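Local coordinates for 6-carboxyhexanoate--CoA ligase (Aquifex aeolicus, PDB 5TVA), which belongs to the BioW family of CoA ligases and holds coenzyme A and adenosine monophosphate in a single chain, at residues Arg132-Ile137 and Glu226-Leu231; Cys173-Glu178 and Tyr217-Lys222. All blocks are in the same frame, centred on the assembly; numbering follows the deposited sequence.

Interaction 1: residues Arg132-Ile137 and Glu226-Leu231. With COA (coenzyme A), chain D.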
ATOM      1  N   ARG A 132      11.657  -7.313  -6.545  1.00 48.11           N
ATOM      2  CA  ARG A 132      11.540  -6.685  -5.239  1.00 49.51           C
ATOM      3  C   ARG A 132      10.573  -5.503  -5.267  1.00 52.50           C
ATOM      4  O   ARG A 132       9.739  -5.347  -4.361  1.00 44.95           O
ATOM      5  CB  ARG A 132      12.922  -6.249  -4.766  1.00 52.48           C
ATOM      6  CG  ARG A 132      13.023  -6.153  -3.282  1.00 59.06           C
ATOM      7  CD  ARG A 132      14.031  -5.084  -2.797  1.00 58.52           C
ATOM      8  NE  ARG A 132      13.242  -3.921  -2.430  1.00 66.16           N
ATOM      9  CZ  ARG A 132      13.667  -2.964  -1.616  1.00 61.84           C
ATOM     10  NH1 ARG A 132      14.860  -3.065  -1.017  1.00 61.59           N
ATOM     11  NH2 ARG A 132      12.876  -1.925  -1.343  1.00 56.92           N
ATOM     12  N   GLY A 133      10.675  -4.661  -6.303  1.00 47.88           N
ATOM     13  CA  GLY A 133       9.952  -3.408  -6.325  1.00 42.26           C
ATOM     14  C   GLY A 133      10.451  -2.440  -5.265  1.00 36.89           C
ATOM     15  O   GLY A 133      11.496  -2.609  -4.650  1.00 36.22           O
ATOM     16  N   VAL A 134       9.643  -1.412  -5.036  1.00 37.09           N
ATOM     17  CA  VAL A 134       9.920  -0.427  -3.997  1.00 38.54           C
ATOM     18  C   VAL A 134       8.858  -0.573  -2.907  1.00 34.83           C
ATOM     19  O   VAL A 134       7.688  -0.840  -3.195  1.00 37.00           O
ATOM     20  CB  VAL A 134       9.956   0.990  -4.607  1.00 35.95           C
ATOM     21  CG1 VAL A 134      10.224   2.033  -3.555  1.00 32.94           C
ATOM     22  CG2 VAL A 134      11.044   1.037  -5.658  1.00 46.27           C
ATOM     23  N   ARG A 135       9.275  -0.420  -1.657  1.00 34.41           N
ATOM     24  CA  ARG A 135       8.407  -0.578  -0.502  1.00 40.64           C
ATOM     25  C   ARG A 135       8.188   0.777   0.139  1.00 37.77           C
ATOM     26  O   ARG A 135       9.158   1.462   0.476  1.00 35.34           O
ATOM     27  CB  ARG A 135       9.015  -1.530   0.530  1.00 41.39           C
ATOM     28  CG  ARG A 135       8.574  -2.974   0.463  1.00 42.30           C
ATOM     29  CD  ARG A 135       9.378  -3.787   1.485  1.00 46.28           C
ATOM     30  NE  ARG A 135      10.166  -4.820   0.828  1.00 54.55           N
ATOM     31  CZ  ARG A 135      11.492  -4.925   0.846  1.00 55.80           C
ATOM     32  NH1 ARG A 135      12.256  -4.073   1.521  1.00 51.97           N
ATOM     33  NH2 ARG A 135      12.054  -5.918   0.177  1.00 58.33           N
ATOM     34  N   THR A 136       6.919   1.155   0.311  1.00 35.38           N
ATOM     35  CA  THR A 136       6.590   2.317   1.129  1.00 36.14           C
ATOM     36  C   THR A 136       6.740   1.945   2.596  1.00 34.81           C
ATOM     37  O   THR A 136       6.186   0.930   3.034  1.00 35.87           O
ATOM     38  CB  THR A 136       5.154   2.770   0.855  1.00 32.57           C
ATOM     39  OG1 THR A 136       4.980   3.069  -0.533  1.00 30.94           O
ATOM     40  CG2 THR A 136       4.790   3.977   1.702  1.00 32.72           C
ATOM     41  N   ILE A 137       7.496   2.749   3.359  1.00 32.66           N
ATOM     42  CA  ILE A 137       7.746   2.501   4.782  1.00 30.54           C
ATOM     43  C   ILE A 137       7.753   3.837   5.509  1.00 34.27           C
ATOM     44  O   ILE A 137       7.550   4.895   4.907  1.00 32.63           O
ATOM     45  CB  ILE A 137       9.061   1.726   5.057  1.00 34.02           C
ATOM     46  CG1 ILE A 137      10.305   2.489   4.589  1.00 34.65           C
ATOM     47  CG2 ILE A 137       9.039   0.294   4.428  1.00 30.72           C
ATOM     48  CD1 ILE A 137      11.582   1.957   5.257  1.00 30.63           C
ATOM     49  N   GLU A 226      13.220  11.739  -6.331  1.00 33.61           N
ATOM     50  CA  GLU A 226      12.663  12.319  -5.128  1.00 34.56           C
ATOM     51  C   GLU A 226      11.529  11.445  -4.587  1.00 36.44           C
ATOM     52  O   GLU A 226      11.358  11.328  -3.371  1.00 33.78           O
ATOM     53  CB  GLU A 226      12.185  13.746  -5.408  1.00 33.95           C
ATOM     54  CG  GLU A 226      13.244  14.717  -6.081  1.00 44.19           C
ATOM     55  CD  GLU A 226      13.602  14.407  -7.559  1.00 48.15           C
ATOM     56  OE1 GLU A 226      14.799  14.468  -7.901  1.00 59.21           O
ATOM     57  OE2 GLU A 226      12.716  14.133  -8.391  1.00 49.42           O
ATOM     58  N   ILE A 227      10.771  10.799  -5.476  1.00 36.22           N
ATOM     59  CA  ILE A 227       9.648   9.969  -5.044  1.00 38.43           C
ATOM     60  C   ILE A 227      10.146   8.774  -4.258  1.00 37.50           C
ATOM     61  O   ILE A 227       9.645   8.491  -3.159  1.00 38.82           O
ATOM     62  CB  ILE A 227       8.783   9.538  -6.243  1.00 36.65           C
ATOM     63  CG1 ILE A 227       8.014  10.757  -6.791  1.00 36.62           C
ATOM     64  CG2 ILE A 227       7.808   8.434  -5.822  1.00 38.04           C
ATOM     65  CD1 ILE A 227       7.254  10.467  -8.056  1.00 35.81           C
ATOM     66  N   ILE A 228      11.157   8.074  -4.794  1.00 35.72           N
ATOM     67  CA  ILE A 228      11.716   6.907  -4.112  1.00 35.41           C
ATOM     68  C   ILE A 228      12.288   7.300  -2.758  1.00 39.90           C
ATOM     69  O   ILE A 228      12.052   6.625  -1.747  1.00 36.52           O
ATOM     70  CB  ILE A 228      12.785   6.223  -4.979  1.00 37.82           C
ATOM     71  CG1 ILE A 228      12.199   5.784  -6.316  1.00 37.26           C
ATOM     72  CG2 ILE A 228      13.382   5.011  -4.245  1.00 33.11           C
ATOM     73  CD1 ILE A 228      13.155   4.938  -7.127  1.00 34.16           C
ATOM     74  N   GLU A 229      13.052   8.392  -2.711  1.00 37.32           N
ATOM     75  CA  GLU A 229      13.547   8.859  -1.424  1.00 35.94           C
ATOM     76  C   GLU A 229      12.400   9.083  -0.444  1.00 37.34           C
ATOM     77  O   GLU A 229      12.511   8.747   0.738  1.00 34.71           O
ATOM     78  CB  GLU A 229      14.351  10.141  -1.602  1.00 32.58           C
ATOM     79  CG  GLU A 229      14.869  10.693  -0.311  1.00 31.78           C
ATOM     80  CD  GLU A 229      15.705  11.955  -0.512  1.00 40.68           C
ATOM     81  OE1 GLU A 229      15.165  12.956  -1.020  1.00 39.69           O
ATOM     82  OE2 GLU A 229      16.916  11.941  -0.178  1.00 36.06           O
ATOM     83  N   CYS A 230      11.307   9.692  -0.907  1.00 35.24           N
ATOM     84  CA  CYS A 230      10.195  10.004  -0.014  1.00 36.82           C
ATOM     85  C   CYS A 230       9.516   8.730   0.466  1.00 35.60           C
ATOM     86  O   CYS A 230       9.269   8.563   1.667  1.00 34.35           O
ATOM     87  CB  CYS A 230       9.187  10.915  -0.716  1.00 33.53           C
ATOM     88  SG  CYS A 230       7.881  11.531   0.348  1.00 44.78           S
ATOM     89  N   LEU A 231       9.253   7.803  -0.459  1.00 31.07           N
ATOM     90  CA  LEU A 231       8.565   6.570  -0.094  1.00 35.98           C
ATOM     91  C   LEU A 231       9.354   5.779   0.942  1.00 40.95           C
ATOM     92  O   LEU A 231       8.761   5.129   1.813  1.00 34.71           O
ATOM     93  CB  LEU A 231       8.315   5.706  -1.336  1.00 33.32           C
ATOM     94  CG  LEU A 231       7.386   6.248  -2.421  1.00 35.76           C
ATOM     95  CD1 LEU A 231       7.491   5.406  -3.697  1.00 30.02           C
ATOM     96  CD2 LEU A 231       5.961   6.285  -1.897  1.00 37.04           C
TER
HETATM   97  N1A COA D 302       6.956  -8.311   1.631  1.00 47.84           N
HETATM   98  C2A COA D 302       7.862  -9.255   1.332  1.00 47.13           C
HETATM   99  N3A COA D 302       9.077  -9.244   1.864  1.00 52.55           N
HETATM  100  C4A COA D 302       9.446  -8.259   2.706  1.00 53.84           C
HETATM  101  C5A COA D 302       8.533  -7.256   3.041  1.00 50.56           C
HETATM  102  C6A COA D 302       7.243  -7.326   2.458  1.00 45.52           C
HETATM  103  N6A COA D 302       6.226  -6.245   2.786  1.00 43.92           N
HETATM  104  N7A COA D 302       9.121  -6.417   3.897  1.00 48.49           N
HETATM  105  C8A COA D 302      10.351  -6.847   4.103  1.00 52.15           C
HETATM  106  N9A COA D 302      10.550  -7.976   3.418  1.00 53.69           N
HETATM  107  C1B COA D 302      11.901  -8.607   3.420  1.00 53.30           C
HETATM  108  C2B COA D 302      12.338  -9.608   2.776  1.00 55.28           C
HETATM  109  O2B COA D 302      11.930  -9.664   1.371  1.00 61.09           O
HETATM  110  C3B COA D 302      13.890  -8.978   2.801  1.00 58.58           C
HETATM  111  O3B COA D 302      13.866  -7.827   1.915  1.00 53.70           O
HETATM  112  P3B COA D 302      14.575  -7.636   0.404  1.00 61.90           P
HETATM  113  O7A COA D 302      15.178  -6.265   0.396  1.00 52.62           O
HETATM  114  O8A COA D 302      15.622  -8.666   0.104  1.00 66.21           O
HETATM  115  O9A COA D 302      13.540  -7.691  -0.690  1.00 57.00           O
HETATM  116  C4B COA D 302      14.090  -8.636   4.042  1.00 55.90           C
HETATM  117  O4B COA D 302      12.693  -8.700   4.744  1.00 50.90           O
HETATM  118  C5B COA D 302      14.715  -7.177   4.268  1.00 48.50           C
HETATM  119  O5B COA D 302      13.740  -6.197   4.148  1.00 52.43           O
HETATM  120  P1A COA D 302      13.699  -4.774   5.028  1.00 56.90           P
HETATM  121  O1A COA D 302      13.654  -3.589   4.054  1.00 52.73           O
HETATM  122  O2A COA D 302      14.860  -4.633   5.983  1.00 54.62           O
HETATM  123  O3A COA D 302      12.279  -4.758   5.861  1.00 55.38           O
HETATM  124  P2A COA D 302      11.932  -3.915   7.278  1.00 55.22           P
HETATM  125  O4A COA D 302      12.492  -4.764   8.427  1.00 45.84           O
HETATM  126  O5A COA D 302      12.661  -2.563   7.318  1.00 56.07           O
HETATM  127  O6A COA D 302      10.252  -3.764   7.375  1.00 61.05           O
HETATM  128  CBP COA D 302       7.827  -3.477   6.533  1.00 58.05           C
HETATM  129  CCP COA D 302       9.409  -3.399   6.235  1.00 58.51           C
HETATM  130  CDP COA D 302       7.389  -4.962   6.629  1.00 46.70           C
HETATM  131  CEP COA D 302       7.550  -2.919   7.946  1.00 45.01           C
HETATM  132  CAP COA D 302       6.982  -2.684   5.390  1.00 48.32           C
HETATM  133  OAP COA D 302       6.483  -3.518   4.412  1.00 49.13           O
HETATM  134  C9P COA D 302       5.754  -1.876   5.893  1.00 50.56           C
HETATM  135  O9P COA D 302       5.845  -0.705   6.195  1.00 56.64           O
HETATM  136  N8P COA D 302       4.443  -2.509   6.004  1.00 57.09           N
HETATM  137  C7P COA D 302       3.248  -1.760   6.512  1.00 52.76           C
HETATM  138  C6P COA D 302       2.144  -1.635   5.471  1.00 54.34           C
HETATM  139  C5P COA D 302       1.528  -2.995   4.986  1.00 61.21           C
HETATM  140  O5P COA D 302       2.204  -3.896   4.662  1.00 60.99           O
HETATM  141  N4P COA D 302       0.048  -3.108   4.926  1.00 56.68           N
HETATM  142  C3P COA D 302      -0.580  -4.421   4.487  1.00 68.73           C
HETATM  143  C2P COA D 302      -2.053  -4.161   4.151  1.00 65.73           C
HETATM  144  S1P COA D 302      -2.030  -2.788   2.957  1.00 65.91           S
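The nucleotide-binding loop 132-137, which leads into strand 139-141 and lines the pockets of both coenzyme A and adenosine monophosphate, rests its back on helix 224-233. One backbone bond joins the two: Ile137 N donates to Leu231 O over 3.1 Å, with an N-H...O angle of 173° and the donor nearly along the C=O axis. Ile137 O also lies close to Leu231 O; Lys169 NZ hydrogen-bonds Ile137 O and, weakly, Leu231 O, which probably offsets this meeting of two acceptors. Beside this bond, Leu231 crosses Thr136 obliquely, its CD2 methyl 3.6 Å from Thr136 OG1. That hydroxyl lies beside its own backbone N (chi1 -57°) and hydrogen-bonds to Asn170 and Tyr217, while Thr136 N bonds N1 of the adenosine monophosphate. Farther up the loop, Val134 CG1 approaches Leu231 CD1 at 4.3 Å and Ile228 CG2 at 4.4 Å, a looser apolar fringe.

Arg135 turns from the helix to coenzyme A. Its guanidinium is sandwiched: Arg132 NH2 sits over one face, offset toward the rim, and adenine C8A lies over the opposite face, likewise offset. Two probably positive groups thus lie face to face, one over the other, which the neighbouring 3'-phosphate would help to offset, with O7A at the edge of the Arg135 plane. Arg135 NE hydrogen-bonds Arg113 O, which helps to set the rotation of the group. The fit to the phosphate is strained as modelled: Arg135 NH2 is 2.5 Å from coenzyme A O9A and only 3.1 Å from P3B.

Interaction 2: residues Cys173-Glu178 and Tyr217-Lys222; sequences CGVVAE and YFVSRK. With AMP (adenosine monophosphate), chain C.
A classic beta bulge opens the antiparallel pairing of strands 177-181 and 214-219: Val176 and Ala177 both face Phe218. Phe218 N donates to Ala177 O at 2.8 Å, nearly straight at 167°, whereas Val176 N reaches Phe218 O at 2.7 Å with a more bent N-H...O angle of 147°. Packing is tight around this pair. The Phe218 ring meets the Ala177 carbonyl with its edge, CD2 lying 3.2 Å from Ala177 O, and the Ala177 CB methyl touches the same CD2. On the other face of the sheet, Glu178 and Tyr217 run side by side in the same direction. The Glu178 chain is fully extended (chi1 179°), so its CD comes to 3.6 Å from Tyr217 CE1, the carboxylate turned steeply against the ring. Tyr191 bonds OE2 and Asn170 bonds OE1, consistent with a carboxylate held in that turn. Tyr217 OH, hydrogen-bonded to Thr136 OG1, also comes to 3.1 Å from C2 of the adenosine monophosphate. Val175 fills in behind, its CG2 3.7 Å from Val219 CG1.

Toward solvent the two segments part. Gly174, with positive phi, ends helix 158-173 in a Schellman motif, and a water replaces direct pairing there, donating to Gly174 O and accepting from Ser220 N, each at 2.8 Å; Arg221 and Lys222 beyond are exposed.

Strand 214-219 runs between 177-181 and 116-119, bonding the latter through Tyr217 and Val219. Phe218 packs on helix 91-102, Glu178 and Tyr217 on helix 158-173, and Val175 and Val219 on Ile227 of helix 224-233.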
ATOM      1  N   CYS A 173       3.885  11.634  -1.120  1.00 37.84           N
ATOM      2  CA  CYS A 173       5.235  11.553  -1.645  1.00 36.14           C
ATOM      3  C   CYS A 173       5.323  11.851  -3.137  1.00 41.26           C
ATOM      4  O   CYS A 173       6.438  11.959  -3.663  1.00 40.22           O
ATOM      5  CB  CYS A 173       5.802  10.166  -1.352  1.00 35.88           C
ATOM      6  SG  CYS A 173       6.414  10.026   0.320  1.00 38.20           S
ATOM      7  N   GLY A 174       4.191  12.001  -3.829  1.00 41.44           N
ATOM      8  CA  GLY A 174       4.204  12.362  -5.233  1.00 40.45           C
ATOM      9  C   GLY A 174       3.773  11.275  -6.184  1.00 39.64           C
ATOM     10  O   GLY A 174       3.829  11.486  -7.399  1.00 41.68           O
ATOM     11  N   VAL A 175       3.375  10.106  -5.703  1.00 39.75           N
ATOM     12  CA  VAL A 175       2.722   9.172  -6.603  1.00 40.44           C
ATOM     13  C   VAL A 175       1.414   9.798  -7.049  1.00 38.76           C
ATOM     14  O   VAL A 175       0.672  10.351  -6.233  1.00 35.96           O
ATOM     15  CB  VAL A 175       2.533   7.817  -5.916  1.00 41.76           C
ATOM     16  CG1 VAL A 175       1.595   6.906  -6.743  1.00 38.18           C
ATOM     17  CG2 VAL A 175       3.910   7.170  -5.704  1.00 35.98           C
ATOM     18  N   VAL A 176       1.168   9.789  -8.360  1.00 39.51           N
ATOM     19  CA  VAL A 176      -0.037  10.414  -8.893  1.00 38.49           C
ATOM     20  C   VAL A 176      -1.258   9.569  -8.563  1.00 40.11           C
ATOM     21  O   VAL A 176      -2.294  10.086  -8.116  1.00 40.94           O
ATOM     22  CB  VAL A 176       0.097  10.634 -10.414  1.00 43.34           C
ATOM     23  CG1 VAL A 176      -1.196  11.215 -10.980  1.00 40.84           C
ATOM     24  CG2 VAL A 176       1.311  11.557 -10.745  1.00 35.07           C
ATOM     25  N   ALA A 177      -1.157   8.258  -8.776  1.00 38.82           N
ATOM     26  CA  ALA A 177      -2.284   7.351  -8.584  1.00 41.84           C
ATOM     27  C   ALA A 177      -1.741   5.966  -8.277  1.00 40.64           C
ATOM     28  O   ALA A 177      -0.600   5.645  -8.619  1.00 42.63           O
ATOM     29  CB  ALA A 177      -3.193   7.290  -9.825  1.00 37.38           C
ATOM     30  N   GLU A 178      -2.577   5.135  -7.649  1.00 40.79           N
ATOM     31  CA  GLU A 178      -2.168   3.797  -7.253  1.00 37.66           C
ATOM     32  C   GLU A 178      -3.236   2.777  -7.631  1.00 44.92           C
ATOM     33  O   GLU A 178      -4.437   3.049  -7.506  1.00 47.35           O
ATOM     34  CB  GLU A 178      -1.904   3.746  -5.748  1.00 35.53           C
ATOM     35  CG  GLU A 178      -1.487   2.348  -5.243  1.00 39.59           C
ATOM     36  CD  GLU A 178      -1.228   2.310  -3.748  1.00 37.89           C
ATOM     37  OE1 GLU A 178      -1.099   3.384  -3.140  1.00 36.78           O
ATOM     38  OE2 GLU A 178      -1.135   1.207  -3.178  1.00 39.48           O
ATOM     39  N   TYR A 217       2.403   1.921  -8.776  1.00 36.50           N
ATOM     40  CA  TYR A 217       2.450   3.345  -8.474  1.00 33.27           C
ATOM     41  C   TYR A 217       2.646   4.107  -9.779  1.00 40.27           C
ATOM     42  O   TYR A 217       3.627   3.859 -10.502  1.00 38.22           O
ATOM     43  CB  TYR A 217       3.591   3.673  -7.509  1.00 36.23           C
ATOM     44  CG  TYR A 217       3.517   3.098  -6.108  1.00 40.40           C
ATOM     45  CD1 TYR A 217       2.345   2.508  -5.622  1.00 32.98           C
ATOM     46  CD2 TYR A 217       4.626   3.165  -5.252  1.00 35.89           C
ATOM     47  CE1 TYR A 217       2.284   1.997  -4.344  1.00 34.93           C
ATOM     48  CE2 TYR A 217       4.573   2.644  -3.957  1.00 35.82           C
ATOM     49  CZ  TYR A 217       3.390   2.059  -3.510  1.00 38.29           C
ATOM     50  OH  TYR A 217       3.298   1.541  -2.226  1.00 35.17           O
ATOM     51  N   PHE A 218       1.751   5.059 -10.068  1.00 39.56           N
ATOM     52  CA  PHE A 218       1.861   5.871 -11.284  1.00 43.32           C
ATOM     53  C   PHE A 218       2.630   7.147 -10.951  1.00 42.97           C
ATOM     54  O   PHE A 218       2.132   7.992 -10.192  1.00 40.99           O
ATOM     55  CB  PHE A 218       0.481   6.180 -11.861  1.00 38.76           C
ATOM     56  CG  PHE A 218      -0.279   4.949 -12.294  1.00 46.35           C
ATOM     57  CD1 PHE A 218      -0.076   4.396 -13.545  1.00 47.16           C
ATOM     58  CD2 PHE A 218      -1.172   4.319 -11.422  1.00 46.36           C
ATOM     59  CE1 PHE A 218      -0.757   3.253 -13.931  1.00 44.18           C
ATOM     60  CE2 PHE A 218      -1.857   3.177 -11.808  1.00 41.74           C
ATOM     61  CZ  PHE A 218      -1.659   2.654 -13.057  1.00 46.77           C
ATOM     62  N   VAL A 219       3.846   7.281 -11.509  1.00 34.71           N
ATOM     63  CA  VAL A 219       4.762   8.371 -11.170  1.00 41.71           C
ATOM     64  C   VAL A 219       5.281   9.065 -12.429  1.00 39.23           C
ATOM     65  O   VAL A 219       5.471   8.447 -13.478  1.00 35.93           O
ATOM     66  CB  VAL A 219       5.978   7.886 -10.334  1.00 42.84           C
ATOM     67  CG1 VAL A 219       5.540   7.240  -9.012  1.00 40.87           C
ATOM     68  CG2 VAL A 219       6.853   6.944 -11.151  1.00 38.62           C
ATOM     69  N   SER A 220       5.545  10.361 -12.303  1.00 40.15           N
ATOM     70  CA  SER A 220       6.196  11.113 -13.369  1.00 43.58           C
ATOM     71  C   SER A 220       7.696  10.835 -13.327  1.00 40.10           C
ATOM     72  O   SER A 220       8.332  11.047 -12.288  1.00 36.36           O
ATOM     73  CB  SER A 220       5.913  12.601 -13.200  1.00 42.42           C
ATOM     74  OG  SER A 220       6.273  13.313 -14.367  1.00 51.56           O
ATOM     75  N   ARG A 221       8.260  10.331 -14.435  1.00 37.57           N
ATOM     76  CA  ARG A 221       9.671   9.954 -14.411  1.00 43.05           C
ATOM     77  C   ARG A 221      10.569  11.100 -13.962  1.00 42.69           C
ATOM     78  O   ARG A 221      11.582  10.862 -13.300  1.00 41.49           O
ATOM     79  CB  ARG A 221      10.171   9.445 -15.768  1.00 43.93           C
ATOM     80  CG  ARG A 221      11.531   8.763 -15.594  1.00 44.74           C
ATOM     81  CD  ARG A 221      12.376   8.719 -16.840  1.00 55.12           C
ATOM     82  NE  ARG A 221      12.293   7.474 -17.601  1.00 59.08           N
ATOM     83  CZ  ARG A 221      13.293   6.606 -17.751  1.00 59.07           C
ATOM     84  NH1 ARG A 221      14.468   6.819 -17.169  1.00 57.66           N
ATOM     85  NH2 ARG A 221      13.108   5.509 -18.477  1.00 62.79           N
ATOM     86  N   LYS A 222      10.222  12.340 -14.297  1.00 39.66           N
ATOM     87  CA  LYS A 222      11.118  13.435 -13.952  1.00 45.25           C
ATOM     88  C   LYS A 222      11.272  13.605 -12.450  1.00 45.39           C
ATOM     89  O   LYS A 222      12.206  14.290 -12.018  1.00 44.23           O
ATOM     90  CB  LYS A 222      10.625  14.740 -14.587  1.00 39.92           C
ATOM     91  CG  LYS A 222       9.422  15.299 -13.893  1.00 41.54           C
ATOM     92  CD  LYS A 222       8.802  16.476 -14.628  1.00 42.74           C
ATOM     93  CE  LYS A 222       7.308  16.503 -14.339  1.00 43.86           C
ATOM     94  NZ  LYS A 222       6.873  17.911 -14.143  1.00 54.10           N
TER
HETATM   95  P   AMP C 301      -0.427  -6.592   1.139  1.00 66.06           P
HETATM   96  O1P AMP C 301      -0.950  -5.184   1.327  1.00 50.35           O
HETATM   97  O2P AMP C 301       0.553  -6.936   2.242  1.00 57.79           O
HETATM   98  O3P AMP C 301      -1.444  -7.667   0.774  1.00 52.00           O
HETATM   99  O5' AMP C 301       0.462  -6.561  -0.189  1.00 59.31           O
HETATM  100  C5' AMP C 301      -0.117  -6.551  -1.493  1.00 57.24           C
HETATM  101  C4' AMP C 301       0.973  -6.490  -2.539  1.00 59.12           C
HETATM  102  O4' AMP C 301       1.507  -5.140  -2.577  1.00 49.83           O
HETATM  103  C3' AMP C 301       2.168  -7.403  -2.257  1.00 58.22           C
HETATM  104  O3' AMP C 301       2.056  -8.664  -2.893  1.00 70.05           O
HETATM  105  C2' AMP C 301       3.378  -6.606  -2.718  1.00 54.72           C
HETATM  106  O2' AMP C 301       3.639  -6.855  -4.091  1.00 59.96           O
HETATM  107  C1' AMP C 301       2.910  -5.158  -2.551  1.00 54.07           C
HETATM  108  N9  AMP C 301       3.358  -4.548  -1.278  1.00 54.11           N
HETATM  109  C8  AMP C 301       3.312  -5.100  -0.050  1.00 50.70           C
HETATM  110  N7  AMP C 301       3.824  -4.256   0.887  1.00 52.61           N
HETATM  111  C5  AMP C 301       4.216  -3.126   0.269  1.00 49.36           C
HETATM  112  C6  AMP C 301       4.811  -1.819   0.657  1.00 42.30           C
HETATM  113  N6  AMP C 301       5.132  -1.526   1.937  1.00 35.01           N
HETATM  114  N1  AMP C 301       5.045  -0.914  -0.333  1.00 43.23           N
HETATM  115  C2  AMP C 301       4.755  -1.175  -1.616  1.00 40.57           C
HETATM  116  N3  AMP C 301       4.213  -2.332  -2.032  1.00 44.70           N
HETATM  117  C4  AMP C 301       3.912  -3.328  -1.162  1.00 53.94           C
HETATM  118  O   HOH W   1       5.038  11.716  -9.948  1.00 42.27           O

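Overall arrangement
Interaction 2 is the buried member, the bulged start of strand 177-181 joined to strand 214-219 by two backbone bonds and apolar contacts; interaction 1 is only partly buried, a loop held to a helix by a single backbone bond and turned on its other side to phosphates and adenine. Their centres lie about 11 Å apart, and 173-178 and 217-222 are nested between 132-137 and 226-231. Helix 224-233, which follows strand 214-219, serves both: the disulfide Cys173-Cys230 (SG to SG 2.1 Å) ties it to the end of helix 158-173, and Ile227 CD1 packs 3.7 Å from Val219 CB. Both contacts reach adenosine monophosphate, but interaction 1 alone touches coenzyme A.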